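Local atomic coordinates of outer surface protein (Bacillus cereus ATCC 14579, PDB entry 1X7F), a protein that has no established function but is probably a 6-phospho-N-acetylmuramidase that hydrolyses the glycosidic bond of cell-wall disaccharides containing 6-phospho-N-acetylmuramic acid. Residues G197-A202 with L243-I248; M25-G30 with H237-G242; K142-V147 with I168-F173; D150-E155 with S190-K195. One frame throughout, in Å; residues are numbered along the deposited sequence. Where two conformers were deposited one is given.

Contact 1. Residues G197-A202 with L243-I248; sequences GIRSAA and LIDDVI
S200 and D245 meet where a backbone N-H points at a carboxylate. S200 N donates to D245 OD2 at 2.9 Å, with an N-H...O angle of 167°, and reaches that oxygen on its anti side, somewhat out of the carboxylate plane. D245 has chi1 -51°, which sets CG beside its own backbone N and lets the carboxylate reach the S200 amide. S200 O in turn accepts two bonds. D246 N lies 3.0 Å from S200 O in the carbonyl plane, and D245 N approaches the same oxygen from above that plane. S200 OG also lies 2.7 Å from L243 O and donates to it, but S200 has two conformers, so this bond is less certain. Parallel strand pairing then takes over: A202 N bonds to D246 O at 3.2 Å, and A202 O receives I248 N at 3.0 Å. On one face of the sheet, A202 CB touches I244 CD1 near helix 231-240. A201 and D246 share the other face. There R199 NE bonds to D246 OD2 at 3.3 Å, close to the guanidinium plane, although the guanidinium and carboxylate planes are 62° apart. R199 NH2 supports the same salt bridge, but its position is less sure. A water joins D246 OD1 to R199 NE, the latter weakly. In the second shell, E89 pairs with R199, R57 binds D246 OD2 and K28 N binds D246 OD1. Both carboxylate oxygens of D246 are therefore held by several donors, which should restrict rotation of the group within this charged cluster.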
# COMPACT_ATOMS: atom_id res chain seq x y z
N GLY A 197 -9.22 16.00 -1.03
CA GLY A 197 -7.77 16.19 -0.98
C GLY A 197 -7.11 15.95 0.37
O GLY A 197 -6.07 16.53 0.67
N ILE A 198 -7.72 15.08 1.19
CA ILE A 198 -7.18 14.78 2.52
C ILE A 198 -6.35 13.50 2.52
O ILE A 198 -6.75 12.48 1.97
CB ILE A 198 -8.32 14.79 3.59
CG1 ILE A 198 -8.76 16.23 3.84
CG2 ILE A 198 -7.88 14.12 4.92
CD1 ILE A 198 -10.20 16.38 4.22
N ARG A 199 -5.16 13.59 3.10
CA ARG A 199 -4.20 12.51 3.23
C ARG A 199 -4.84 11.25 3.81
O ARG A 199 -5.48 11.32 4.87
CB ARG A 199 -3.13 12.99 4.19
CG ARG A 199 -1.74 12.52 3.94
CD ARG A 199 -0.74 13.27 4.80
NE ARG A 199 0.14 12.32 5.47
CZ ARG A 199 0.74 12.54 6.63
NH1 ARG A 199 0.57 13.69 7.29
NH2 ARG A 199 1.52 11.59 7.13
N SER A 200 -4.68 10.13 3.13
CA SER A 200 -5.27 8.87 3.59
C SER A 200 -4.20 7.85 3.93
O SER A 200 -3.06 7.93 3.46
CB SER A 200 -6.22 8.29 2.54
OG SER A 200 -5.53 8.07 1.32
N ALA A 201 -4.58 6.89 4.76
CA ALA A 201 -3.71 5.79 5.14
C ALA A 201 -4.56 4.55 5.44
O ALA A 201 -5.73 4.65 5.82
CB ALA A 201 -2.85 6.19 6.37
N ALA A 202 -3.97 3.37 5.25
CA ALA A 202 -4.58 2.11 5.64
C ALA A 202 -3.50 1.20 6.22
O ALA A 202 -2.28 1.47 6.09
CB ALA A 202 -5.27 1.43 4.44
N LEU A 243 -5.73 5.59 -4.12
CA LEU A 243 -6.57 6.23 -3.11
C LEU A 243 -5.95 6.26 -1.72
O LEU A 243 -6.54 6.79 -0.78
CB LEU A 243 -7.96 5.56 -3.06
CG LEU A 243 -8.84 5.59 -4.32
CD1 LEU A 243 -10.16 4.86 -4.06
CD2 LEU A 243 -9.10 7.01 -4.86
N ILE A 244 -4.76 5.68 -1.58
CA ILE A 244 -4.09 5.55 -0.30
C ILE A 244 -2.71 6.15 -0.44
O ILE A 244 -1.98 5.81 -1.37
CB ILE A 244 -4.03 4.06 0.18
CG1 ILE A 244 -5.45 3.47 0.39
CG2 ILE A 244 -3.20 3.90 1.48
CD1 ILE A 244 -6.28 4.15 1.55
N ASP A 245 -2.37 7.06 0.46
CA ASP A 245 -1.05 7.68 0.49
C ASP A 245 -0.07 6.92 1.38
O ASP A 245 1.03 6.60 0.95
CB ASP A 245 -1.15 9.14 0.95
CG ASP A 245 -2.20 9.91 0.18
OD1 ASP A 245 -2.18 9.86 -1.07
OD2 ASP A 245 -3.09 10.58 0.72
N ASP A 246 -0.48 6.63 2.61
CA ASP A 246 0.42 6.03 3.60
C ASP A 246 0.06 4.57 3.90
O ASP A 246 -1.10 4.23 4.09
CB ASP A 246 0.44 6.88 4.89
CG ASP A 246 0.98 8.29 4.65
OD1 ASP A 246 1.41 8.59 3.51
OD2 ASP A 246 1.02 9.17 5.54
N VAL A 247 1.09 3.72 3.96
CA VAL A 247 0.88 2.31 4.25
C VAL A 247 1.52 2.00 5.61
O VAL A 247 2.72 2.19 5.80
CB VAL A 247 1.41 1.40 3.09
CG1 VAL A 247 1.40 -0.07 3.48
CG2 VAL A 247 0.59 1.62 1.82
N ILE A 248 0.70 1.55 6.56
CA ILE A 248 1.16 1.32 7.93
C ILE A 248 1.02 -0.15 8.30
O ILE A 248 -0.04 -0.73 8.13
CB ILE A 248 0.37 2.22 8.96
CG1 ILE A 248 0.35 3.69 8.52
CG2 ILE A 248 0.97 2.10 10.36
CD1 ILE A 248 -0.68 4.57 9.25
O HOH W 1 1.63 11.33 2.77

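Contact 2. Residues M25-G30 with H237-G242; sequences MERKLG and HLWATG
R27 lies along the W239 side chain, and the two run past each other in opposite directions. The R27 methylenes pack on the pyrrole part of the indole. R27 CD comes within 3.5 Å of W239 CD1, and R27 CB within 3.7 Å of W239 NE1. R27 is extended from CG to NE, so its guanidinium is carried beyond the pyrrole side of the indole toward the W239 backbone. The guanidinium and indole planes are only 6° apart. L29 is the second apolar partner. At the far end of the indole it crosses at about a right angle and sets CD2 3.7 Å from W239 CH2. K28 O adds an edge contact, lying in the indole plane 3.8 Å from W239 CZ2.

No direct hydrogen bond joins the two segments. One water bridges them instead, taking a bond from R27 NH2 at 3.3 Å and giving one to W239 O at 2.8 Å. R27 NH1 is held by R267 O, and the indole N-H of W239 is held by D245 O. Within 237-242, T241 OG1 donates to L238 O at 2.6 Å. G242 N bonds back to W239 O, and G242 leaves the helical conformation with phi 73°. W239 O thus serves both the water and the chain turn.

W239 and L29 both also touch V247 on the neighbouring strand. The contact is plain packing of an outer helix, 231-240, against the start of strand 28-33 and the residue leading into it, as expected of the (beta/alpha)8 barrel formed by the eight-stranded parallel sheet.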
# COMPACT_ATOMS: atom_id res chain seq x y z
N MET A 25 0.80 13.76 -4.24
CA MET A 25 0.95 13.60 -2.76
C MET A 25 1.98 12.52 -2.40
O MET A 25 1.95 11.41 -2.94
CB MET A 25 -0.40 13.32 -2.09
CG MET A 25 -0.34 13.06 -0.58
SD MET A 25 -1.72 13.83 0.31
CE MET A 25 -1.02 15.43 0.72
N GLU A 26 2.89 12.88 -1.50
CA GLU A 26 3.93 11.99 -1.00
C GLU A 26 3.34 10.74 -0.35
O GLU A 26 2.27 10.80 0.28
CB GLU A 26 4.86 12.74 -0.03
CG GLU A 26 5.20 12.00 1.25
CD GLU A 26 6.03 12.83 2.23
OE1 GLU A 26 5.68 14.01 2.48
OE2 GLU A 26 7.02 12.29 2.77
N ARG A 27 4.02 9.61 -0.53
CA ARG A 27 3.59 8.30 -0.00
C ARG A 27 4.54 7.83 1.08
O ARG A 27 5.76 7.79 0.88
CB ARG A 27 3.47 7.26 -1.13
CG ARG A 27 2.24 7.50 -2.00
CD ARG A 27 2.15 6.67 -3.26
NE ARG A 27 1.03 7.13 -4.08
CZ ARG A 27 0.61 6.54 -5.20
NH1 ARG A 27 1.20 5.45 -5.66
NH2 ARG A 27 -0.42 7.05 -5.86
N LYS A 28 3.99 7.50 2.24
CA LYS A 28 4.81 7.13 3.39
C LYS A 28 4.62 5.68 3.75
O LYS A 28 3.57 5.10 3.47
CB LYS A 28 4.48 7.99 4.61
CG LYS A 28 4.88 9.44 4.52
CD LYS A 28 4.61 10.12 5.86
CE LYS A 28 4.81 11.64 5.80
NZ LYS A 28 4.96 12.25 7.17
N LEU A 29 5.65 5.12 4.38
CA LEU A 29 5.55 3.84 5.08
C LEU A 29 5.50 4.10 6.58
O LEU A 29 6.21 4.96 7.10
CB LEU A 29 6.71 2.91 4.71
CG LEU A 29 6.49 2.12 3.42
CD1 LEU A 29 7.81 1.56 2.89
CD2 LEU A 29 5.40 1.00 3.62
N GLY A 30 4.64 3.34 7.27
CA GLY A 30 4.51 3.47 8.72
C GLY A 30 4.60 2.14 9.44
O GLY A 30 4.50 1.09 8.82
N HIS A 237 -0.81 -3.24 -3.44
CA HIS A 237 -2.22 -3.10 -3.73
C HIS A 237 -2.79 -1.74 -3.27
O HIS A 237 -3.39 -1.03 -4.08
CB HIS A 237 -3.00 -4.28 -3.14
CG HIS A 237 -4.45 -4.28 -3.52
ND1 HIS A 237 -5.39 -5.01 -2.84
CD2 HIS A 237 -5.11 -3.65 -4.52
CE1 HIS A 237 -6.57 -4.83 -3.39
NE2 HIS A 237 -6.43 -4.01 -4.41
N LEU A 238 -2.57 -1.39 -2.01
CA LEU A 238 -3.03 -0.10 -1.47
C LEU A 238 -2.60 1.12 -2.30
O LEU A 238 -3.41 2.01 -2.59
CB LEU A 238 -2.59 0.06 -0.00
CG LEU A 238 -3.20 -0.92 1.01
CD1 LEU A 238 -2.69 -0.63 2.41
CD2 LEU A 238 -4.72 -0.85 0.98
N TRP A 239 -1.33 1.16 -2.69
CA TRP A 239 -0.81 2.23 -3.52
C TRP A 239 -1.35 2.19 -4.94
O TRP A 239 -1.56 3.24 -5.55
CB TRP A 239 0.73 2.26 -3.53
CG TRP A 239 1.36 2.79 -2.26
CD1 TRP A 239 0.94 3.86 -1.50
CD2 TRP A 239 2.57 2.32 -1.64
NE1 TRP A 239 1.78 4.05 -0.44
CE2 TRP A 239 2.80 3.13 -0.50
CE3 TRP A 239 3.49 1.30 -1.93
CZ2 TRP A 239 3.89 2.93 0.36
CZ3 TRP A 239 4.57 1.10 -1.08
CH2 TRP A 239 4.75 1.90 0.07
N ALA A 240 -1.56 0.98 -5.48
CA ALA A 240 -2.11 0.85 -6.85
C ALA A 240 -3.56 1.33 -7.00
O ALA A 240 -3.99 1.63 -8.10
CB ALA A 240 -1.96 -0.60 -7.38
N THR A 241 -4.33 1.38 -5.91
CA THR A 241 -5.71 1.90 -5.97
C THR A 241 -5.70 3.39 -6.37
O THR A 241 -6.68 3.89 -6.92
CB THR A 241 -6.48 1.72 -4.63
OG1 THR A 241 -5.81 2.43 -3.59
CG2 THR A 241 -6.50 0.24 -4.16
N GLY A 242 -4.59 4.07 -6.13
CA GLY A 242 -4.51 5.53 -6.25
C GLY A 242 -5.23 6.29 -5.14
O GLY A 242 -5.34 7.52 -5.21
O HOH W 2 -1.52 4.77 -7.94

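Contact 3. Residues K142-V147 with I168-F173; sequences KIELNV and IGCHNF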
# COMPACT_ATOMS: atom_id res chain seq x y z
N LYS A 142 -2.19 17.41 14.23
CA LYS A 142 -3.04 16.86 13.18
C LYS A 142 -4.23 16.13 13.80
O LYS A 142 -4.07 15.46 14.82
CB LYS A 142 -2.26 15.88 12.29
CG LYS A 142 -1.19 16.50 11.41
CD LYS A 142 -1.77 17.18 10.18
CE LYS A 142 -0.75 18.08 9.50
NZ LYS A 142 -0.24 19.12 10.42
N ILE A 143 -5.41 16.28 13.20
CA ILE A 143 -6.57 15.51 13.64
C ILE A 143 -6.83 14.40 12.63
O ILE A 143 -7.28 14.66 11.51
CB ILE A 143 -7.84 16.41 13.81
CG1 ILE A 143 -7.55 17.69 14.63
CG2 ILE A 143 -9.00 15.59 14.39
CD1 ILE A 143 -7.00 17.47 16.04
N GLU A 144 -6.51 13.17 13.02
CA GLU A 144 -6.74 12.00 12.17
C GLU A 144 -8.16 11.45 12.33
O GLU A 144 -8.60 11.12 13.43
CB GLU A 144 -5.71 10.90 12.43
CG GLU A 144 -5.86 9.72 11.47
CD GLU A 144 -4.64 8.84 11.44
OE1 GLU A 144 -3.80 9.02 10.55
OE2 GLU A 144 -4.51 7.96 12.31
N LEU A 145 -8.87 11.37 11.21
CA LEU A 145 -10.23 10.86 11.19
C LEU A 145 -10.26 9.40 10.72
O LEU A 145 -9.34 8.94 10.04
CB LEU A 145 -11.12 11.71 10.28
CG LEU A 145 -11.20 13.22 10.53
CD1 LEU A 145 -11.92 13.85 9.37
CD2 LEU A 145 -11.91 13.56 11.85
N ASN A 146 -11.31 8.70 11.11
CA ASN A 146 -11.54 7.33 10.66
C ASN A 146 -12.10 7.35 9.24
O ASN A 146 -13.19 7.87 9.00
CB ASN A 146 -12.53 6.63 11.62
CG ASN A 146 -12.56 5.11 11.46
OD1 ASN A 146 -12.13 4.55 10.43
ND2 ASN A 146 -13.04 4.44 12.48
N VAL A 147 -11.35 6.79 8.30
CA VAL A 147 -11.80 6.70 6.90
C VAL A 147 -12.87 5.61 6.72
O VAL A 147 -13.73 5.72 5.84
CB VAL A 147 -10.62 6.48 5.92
CG1 VAL A 147 -11.07 6.57 4.46
CG2 VAL A 147 -9.57 7.54 6.16
N ILE A 168 -6.14 14.70 8.66
CA ILE A 168 -5.69 13.52 7.90
C ILE A 168 -6.70 12.39 8.17
O ILE A 168 -7.61 12.55 9.00
CB ILE A 168 -4.23 13.09 8.25
CG1 ILE A 168 -4.06 12.81 9.75
CG2 ILE A 168 -3.22 14.16 7.77
CD1 ILE A 168 -2.68 12.27 10.13
N GLY A 169 -6.54 11.27 7.48
CA GLY A 169 -7.43 10.15 7.64
C GLY A 169 -6.70 8.82 7.67
O GLY A 169 -5.73 8.61 6.92
N CYS A 170 -7.16 7.91 8.53
CA CYS A 170 -6.65 6.55 8.51
C CYS A 170 -7.78 5.57 8.74
O CYS A 170 -8.63 5.76 9.61
CB CYS A 170 -5.53 6.37 9.55
SG CYS A 170 -4.75 4.74 9.53
N HIS A 171 -7.77 4.51 7.94
CA HIS A 171 -8.70 3.40 8.09
C HIS A 171 -8.48 2.66 9.40
O HIS A 171 -7.41 2.79 10.01
CB HIS A 171 -8.47 2.42 6.96
CG HIS A 171 -9.22 2.75 5.72
ND1 HIS A 171 -10.54 2.40 5.52
CD2 HIS A 171 -8.82 3.36 4.57
CE1 HIS A 171 -10.93 2.79 4.32
NE2 HIS A 171 -9.90 3.38 3.73
N ASN A 172 -9.49 1.88 9.83
CA ASN A 172 -9.34 0.92 10.93
C ASN A 172 -8.55 -0.29 10.45
O ASN A 172 -8.41 -0.53 9.24
CB ASN A 172 -10.68 0.41 11.44
CG ASN A 172 -11.37 1.37 12.39
OD1 ASN A 172 -10.74 2.04 13.21
ND2 ASN A 172 -12.69 1.41 12.30
N PHE A 173 -8.04 -1.08 11.39
CA PHE A 173 -7.59 -2.42 11.05
C PHE A 173 -8.53 -3.37 11.77
O PHE A 173 -9.31 -2.93 12.62
CB PHE A 173 -6.10 -2.67 11.36
CG PHE A 173 -5.69 -2.42 12.81
CD1 PHE A 173 -6.33 -3.07 13.86
CD2 PHE A 173 -4.60 -1.60 13.09
CE1 PHE A 173 -5.94 -2.87 15.17
CE2 PHE A 173 -4.18 -1.38 14.40
CZ PHE A 173 -4.87 -2.02 15.46
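V147 sits over one face of the H171 imidazole. V147 CB lies 3.8 Å from the ring centroid and 7° off the ring normal, a CH-pi contact. V147 CG1 leans toward one side of the ring, 3.5 Å from H171 NE2. The other methyl, V147 CG2, lies against the backbone of G169, 3.5 Å from its C, where no side chain intervenes.

E144 and I168 cross obliquely on the other face of the sheet. E144 CG is anti to the backbone N (chi1 -175°), and the chain runs on extended to C170. There E144 CD lies 3.2 Å from C170 CB, while E144 OE1 lies 3.5 Å from I168 CD1. The same OE1 forms a salt bridge with R57.

The parallel strands carry these side chains. L145 N bonds to I168 O at 2.8 Å, and L145 O accepts C170 N at 2.8 Å. I168 N to I143 O and V147 N to C170 O extend the pairing.

H171 is held further by S148 and S190 and stacks on F186. Strands 142-146 and 167-170 belong to one beta-alpha-beta unit, with L145 packed on its helix 153-157. Strand 119-122 flanks the first strand, and strand 201-204 flanks the second.

Contact 4. Residues D150-E155 with S190-K195; sequences DIAYLE and SERFKK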
# COMPACT_ATOMS: atom_id res chain seq x y z
N ASP A 150 -18.41 4.94 5.84
CA ASP A 150 -18.84 5.44 4.53
C ASP A 150 -20.05 6.37 4.62
O ASP A 150 -21.13 6.06 4.12
CB ASP A 150 -19.10 4.26 3.58
CG ASP A 150 -19.56 4.69 2.19
OD1 ASP A 150 -19.11 5.75 1.68
OD2 ASP A 150 -20.39 4.02 1.54
N ILE A 151 -19.84 7.51 5.27
CA ILE A 151 -20.87 8.52 5.43
C ILE A 151 -20.31 9.90 5.10
O ILE A 151 -19.08 10.07 5.01
CB ILE A 151 -21.43 8.49 6.87
CG1 ILE A 151 -20.29 8.49 7.90
CG2 ILE A 151 -22.35 7.28 7.06
CD1 ILE A 151 -20.66 9.08 9.25
N ALA A 152 -21.20 10.87 4.89
CA ALA A 152 -20.81 12.25 4.62
C ALA A 152 -20.32 12.93 5.91
O ALA A 152 -20.92 13.89 6.41
CB ALA A 152 -21.97 13.02 4.00
N TYR A 153 -19.21 12.41 6.42
CA TYR A 153 -18.60 12.81 7.68
C TYR A 153 -17.82 14.11 7.48
O TYR A 153 -18.00 15.08 8.23
CB TYR A 153 -17.69 11.68 8.18
CG TYR A 153 -17.00 11.87 9.52
CD1 TYR A 153 -15.72 11.36 9.73
CD2 TYR A 153 -17.62 12.54 10.58
CE1 TYR A 153 -15.07 11.51 10.95
CE2 TYR A 153 -16.97 12.70 11.81
CZ TYR A 153 -15.70 12.19 11.98
OH TYR A 153 -15.03 12.32 13.17
N LEU A 154 -16.97 14.13 6.46
CA LEU A 154 -16.21 15.32 6.06
C LEU A 154 -17.08 16.52 5.71
O LEU A 154 -16.80 17.64 6.15
CB LEU A 154 -15.25 15.01 4.91
CG LEU A 154 -13.94 14.29 5.23
CD1 LEU A 154 -13.26 13.83 3.95
CD2 LEU A 154 -13.02 15.19 6.05
N GLU A 155 -18.13 16.27 4.92
CA GLU A 155 -19.09 17.30 4.49
C GLU A 155 -19.69 18.02 5.69
O GLU A 155 -19.98 19.21 5.64
CB GLU A 155 -20.21 16.68 3.66
CG GLU A 155 -19.75 15.71 2.57
CD GLU A 155 -19.30 16.40 1.29
OE1 GLU A 155 -19.71 17.56 1.05
OE2 GLU A 155 -18.55 15.77 0.52
N SER A 190 -12.44 5.47 0.88
CA SER A 190 -11.21 6.15 0.49
C SER A 190 -11.41 7.28 -0.54
O SER A 190 -10.69 8.27 -0.51
CB SER A 190 -10.19 5.13 -0.04
OG SER A 190 -10.04 4.06 0.87
N GLU A 191 -12.39 7.12 -1.43
CA GLU A 191 -12.74 8.15 -2.42
C GLU A 191 -13.37 9.41 -1.83
O GLU A 191 -13.31 10.48 -2.43
CB GLU A 191 -13.65 7.57 -3.51
CG GLU A 191 -12.90 6.93 -4.66
CD GLU A 191 -13.81 6.24 -5.67
OE1 GLU A 191 -13.36 6.04 -6.82
OE2 GLU A 191 -14.96 5.91 -5.30
N ARG A 192 -13.98 9.28 -0.66
CA ARG A 192 -14.52 10.43 0.07
C ARG A 192 -13.40 11.37 0.50
O ARG A 192 -13.51 12.58 0.37
CB ARG A 192 -15.28 9.99 1.33
CG ARG A 192 -16.64 9.40 1.08
CD ARG A 192 -17.32 8.92 2.35
NE ARG A 192 -18.65 8.38 2.11
CZ ARG A 192 -19.73 9.11 1.87
NH1 ARG A 192 -19.65 10.44 1.82
NH2 ARG A 192 -20.89 8.51 1.66
N PHE A 193 -12.32 10.77 1.01
CA PHE A 193 -11.18 11.51 1.53
C PHE A 193 -10.30 12.08 0.41
O PHE A 193 -9.72 13.15 0.55
CB PHE A 193 -10.38 10.64 2.51
CG PHE A 193 -10.90 10.71 3.92
CD1 PHE A 193 -12.17 10.23 4.23
CD2 PHE A 193 -10.13 11.30 4.92
CE1 PHE A 193 -12.67 10.33 5.53
CE2 PHE A 193 -10.62 11.41 6.21
CZ PHE A 193 -11.90 10.91 6.52
N LYS A 194 -10.24 11.34 -0.69
CA LYS A 194 -9.54 11.76 -1.90
C LYS A 194 -10.27 12.93 -2.59
O LYS A 194 -9.64 13.89 -3.04
CB LYS A 194 -9.39 10.57 -2.85
CG LYS A 194 -8.56 10.83 -4.09
CD LYS A 194 -7.10 10.46 -3.88
CE LYS A 194 -6.28 10.97 -5.06
NZ LYS A 194 -4.97 10.28 -5.13
N LYS A 195 -11.59 12.84 -2.66
CA LYS A 195 -12.41 13.92 -3.22
C LYS A 195 -12.10 15.27 -2.58
O LYS A 195 -12.10 16.30 -3.25
CB LYS A 195 -13.91 13.61 -3.07
CG LYS A 195 -14.77 14.38 -4.07
CD LYS A 195 -15.98 15.04 -3.42
CE LYS A 195 -17.21 14.14 -3.45
NZ LYS A 195 -18.48 14.94 -3.39
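D150 carries its CG anti to the backbone N (chi1 180°), which brings its carboxylate to R192. R192 CG lies beside its own backbone N (chi1 -75°), and the chain is extended from CG to NE, so its guanidinium reaches across to the 150-155 segment. This joins two successive outer helices of the (beta/alpha)8 barrel, 153-157 and 183-195, with D150 in the loop leading into the first.

R192 NE donates to D150 OD1 at 2.7 Å, with an N-H...O angle of 162°. The oxygen is met on its anti side, tilted out of the carboxylate plane, and lies close to the guanidinium plane. R192 NH2 adds a weak bond to the same oxygen at 3.3 Å. The second oxygen, D150 OD2, pairs with R188, so two arginines of one helix grip one carboxylate.

I151 O lies over one face of the R192 guanidinium, 3.3 Å from R192 CZ, without a hydrogen bond. A152, next to it, is the centre of an inverse gamma turn. Further along, E155 OE2 is hydrogen-bonded to H196 NE2. Its long salt bridge to K195 NZ, at 4.0 Å, is doubtful, since E155 has two conformers.

Beside these polar contacts the packing is apolar. L154 and F193 cross at about a right angle, and both touch L145 of strand 142-146. L154 CD1 makes a CH-pi contact above the middle of the F193 ring, 3.8 Å from its centroid.

Contacts 1, 2 and 3 reach the same eight-stranded parallel barrel, and contact 4 belongs to its outer helical layer. Contacts 1 and 2 have centres about 6 Å apart and meet where strands 246-249 and 28-33 pair. Contacts 1 and 3 are about 9 Å apart between centres. Backbone bonds from R199 to G169 and from A201 to H171 join segments 197-202 and 168-173 and so complete the ring. Contact 4 lies about 11 Å from contact 3, centre to centre. Along the chain, contacts 3 and 4 interleave, precede contact 1 and fall between the segments of contact 2. The segments of contacts 1 and 2 alternate, so the N-terminal residues pack near the barrel's last strand, 246-249.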